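PDB 6B7I: purine nucleoside phosphorylase from Schistosoma mansoni, which catalyses the reversible phosphorolysis of purine nucleosides such as inosine and guanosine, giving the free base and ribose 1-phosphate. Local coordinates for residues A[76-81]-A[279-284]. Sequence-based numbering, arbitrary orientation.
Sequences GGRKIV and EIITRL. With CXJ ((2S)-(3,5-difluorophenyl)(hydroxy)acetic acid), chain I.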
loop_
_atom_site.group_PDB
_atom_site.type_symbol
_atom_site.label_atom_id
_atom_site.label_comp_id
_atom_site.label_asym_id
_atom_site.label_seq_id
_atom_site.Cartn_x
_atom_site.Cartn_y
_atom_site.Cartn_z
ATOM N N GLY A 76 -27.199 -5.304 30.289
ATOM C CA GLY A 76 -27.196 -6.601 30.946
ATOM C C GLY A 76 -26.428 -6.621 32.253
ATOM O O GLY A 76 -25.797 -7.626 32.607
ATOM N N GLY A 77 -26.461 -5.506 32.976
ATOM C CA GLY A 77 -25.726 -5.380 34.216
ATOM C C GLY A 77 -24.245 -5.067 34.099
ATOM O O GLY A 77 -23.562 -5.014 35.133
ATOM N N ARG A 78 -23.712 -4.876 32.890
ATOM C CA ARG A 78 -22.298 -4.572 32.691
ATOM C C ARG A 78 -22.134 -3.107 32.301
ATOM O O ARG A 78 -23.014 -2.513 31.679
ATOM C CB ARG A 78 -21.661 -5.446 31.598
ATOM C CG ARG A 78 -22.119 -6.906 31.542
ATOM C CD ARG A 78 -21.700 -7.736 32.761
ATOM N NE ARG A 78 -20.248 -7.924 32.933
ATOM C CZ ARG A 78 -19.537 -8.933 32.428
ATOM N NH1 ARG A 78 -20.104 -9.847 31.651
ATOM N NH2 ARG A 78 -18.236 -9.020 32.676
ATOM N N LYS A 79 -20.992 -2.531 32.649
ATOM C CA LYS A 79 -20.696 -1.140 32.326
ATOM C C LYS A 79 -19.992 -1.064 30.973
ATOM O O LYS A 79 -18.967 -1.720 30.767
ATOM C CB LYS A 79 -19.817 -0.508 33.413
ATOM C CG LYS A 79 -20.457 -0.448 34.813
ATOM C CD LYS A 79 -21.628 0.518 34.853
ATOM C CE LYS A 79 -22.309 0.541 36.235
ATOM N NZ LYS A 79 -23.295 -0.572 36.422
ATOM N N ILE A 80 -20.526 -0.255 30.052
ATOM C CA ILE A 80 -19.961 -0.213 28.709
ATOM C C ILE A 80 -19.749 1.217 28.219
ATOM O O ILE A 80 -20.321 2.179 28.742
ATOM C CB ILE A 80 -20.833 -0.994 27.700
ATOM C CG1 ILE A 80 -22.136 -0.273 27.412
ATOM C CG2 ILE A 80 -21.162 -2.389 28.223
ATOM C CD1 ILE A 80 -22.528 -0.384 25.971
ATOM N N VAL A 81 -18.914 1.327 27.175
ATOM C CA VAL A 81 -18.715 2.557 26.402
ATOM C C VAL A 81 -18.793 2.206 24.912
ATOM O O VAL A 81 -18.131 1.269 24.454
ATOM C CB VAL A 81 -17.382 3.257 26.753
ATOM C CG1 VAL A 81 -16.165 2.338 26.592
ATOM C CG2 VAL A 81 -17.183 4.517 25.907
ATOM N N GLU A 279 -26.644 -10.590 24.807
ATOM C CA GLU A 279 -26.370 -11.788 25.602
ATOM C C GLU A 279 -24.869 -12.057 25.730
ATOM O O GLU A 279 -24.411 -12.517 26.785
ATOM C CB GLU A 279 -27.085 -12.980 24.975
ATOM C CG GLU A 279 -26.957 -14.300 25.713
ATOM C CD GLU A 279 -27.690 -14.348 27.046
ATOM O OE1 GLU A 279 -28.356 -13.361 27.417
ATOM O OE2 GLU A 279 -27.604 -15.397 27.725
ATOM N N ILE A 280 -24.095 -11.817 24.667
ATOM C CA ILE A 280 -22.633 -11.911 24.753
ATOM C C ILE A 280 -22.110 -10.995 25.860
ATOM O O ILE A 280 -21.295 -11.405 26.699
ATOM C CB ILE A 280 -21.987 -11.561 23.396
ATOM C CG1 ILE A 280 -22.326 -12.632 22.335
ATOM C CG2 ILE A 280 -20.440 -11.393 23.541
ATOM C CD1 ILE A 280 -21.935 -12.265 20.860
ATOM N N ILE A 281 -22.563 -9.733 25.862
ATOM C CA ILE A 281 -22.156 -8.764 26.884
ATOM C C ILE A 281 -22.500 -9.282 28.278
ATOM O O ILE A 281 -21.677 -9.225 29.204
ATOM C CB ILE A 281 -22.818 -7.395 26.614
ATOM C CG1 ILE A 281 -22.180 -6.731 25.377
ATOM C CG2 ILE A 281 -22.695 -6.472 27.832
ATOM C CD1 ILE A 281 -22.923 -5.479 24.864
ATOM N N THR A 282 -23.731 -9.760 28.454
ATOM C CA THR A 282 -24.171 -10.245 29.764
ATOM C C THR A 282 -23.262 -11.358 30.282
ATOM O O THR A 282 -22.962 -11.415 31.483
ATOM C CB THR A 282 -25.621 -10.729 29.682
ATOM O OG1 THR A 282 -26.469 -9.676 29.215
ATOM C CG2 THR A 282 -26.116 -11.157 31.057
ATOM N N ARG A 283 -22.792 -12.235 29.388
ATOM C CA ARG A 283 -22.127 -13.470 29.776
ATOM C C ARG A 283 -20.610 -13.495 29.654
ATOM O O ARG A 283 -19.998 -14.472 30.103
ATOM C CB ARG A 283 -22.692 -14.630 28.949
ATOM C CG ARG A 283 -23.798 -15.323 29.753
ATOM C CD ARG A 283 -24.706 -16.162 28.944
ATOM N NE ARG A 283 -24.108 -17.425 28.562
ATOM C CZ ARG A 283 -24.692 -18.269 27.723
ATOM N NH1 ARG A 283 -25.889 -17.973 27.230
ATOM N NH2 ARG A 283 -24.101 -19.411 27.393
ATOM N N LEU A 284 -19.970 -12.498 29.062
ATOM C CA LEU A 284 -18.561 -12.725 28.780
ATOM C C LEU A 284 -17.726 -12.551 30.051
ATOM O O LEU A 284 -18.161 -11.916 31.015
ATOM C CB LEU A 284 -18.069 -11.793 27.663
ATOM C CG LEU A 284 -18.205 -10.283 27.849
ATOM C CD1 LEU A 284 -17.124 -9.717 28.773
ATOM C CD2 LEU A 284 -18.169 -9.546 26.511
HETATM C C7 CXJ I . -18.625 -20.658 27.377
HETATM C C4 CXJ I . -17.003 -18.370 27.591
HETATM C C5 CXJ I . -16.907 -19.106 26.506
HETATM C C6 CXJ I . -17.800 -20.327 26.420
HETATM C C3 CXJ I . -17.946 -18.706 28.742
HETATM C C2 CXJ I . -18.708 -19.790 28.635
HETATM C C1 CXJ I . -21.044 -19.634 29.342
HETATM F F1 CXJ I . -17.756 -21.124 25.315
HETATM F F CXJ I . -16.230 -17.253 27.720
HETATM C C CXJ I . -19.681 -20.182 29.737
HETATM O O CXJ I . -19.756 -21.575 29.832
HETATM O O1 CXJ I . -21.360 -18.466 29.695
HETATM O O2 CXJ I . -21.825 -20.357 28.667
HETATM O O HOH W 1 -24.215 -10.137 33.602
#
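Arg78 carries its CG beside the backbone N (chi1 -38°), and further bends at chi2 and chi3 curl the chain over the C-terminal end of helix 259-283. Its NH1 gives Leu284 O a nearly straight hydrogen bond of 2.9 Å. The oxygen accepts on a lone pair and lies in the guanidinium plane. Arg78 NH2 reaches the same oxygen weakly, and NH1 adds a weak bond to Thr282 O at 3.3 Å. The guanidinium gathers carbonyl oxygens at and just past the helix end; its charge probably suits the helix dipole. Arg78 CG packs on Ile281 CG2 at 3.8 Å, and Ile80 CG2 meets the same methyl more loosely. At the turn, one water donates to both Gly76 O and Thr282 O. Gly76 CA lies 3.6 Å from Thr282 OG1, which is bonded to Lys278 O. Arg283 turns its guanidinium edge to the carboxylate of the bound (3,5-difluorophenyl)(hydroxy)acetic acid, bonding through NE and NH2, while NH1 forms salt bridges with Glu279 and Glu182 of helix 170-182. The contact fastens the last helix to the hairpin of strands 69-75 and 78-84. Ile281 also touches Val75, Leu284 rests on Ile29, and helix 170-182 packs against Ile280 and Leu284.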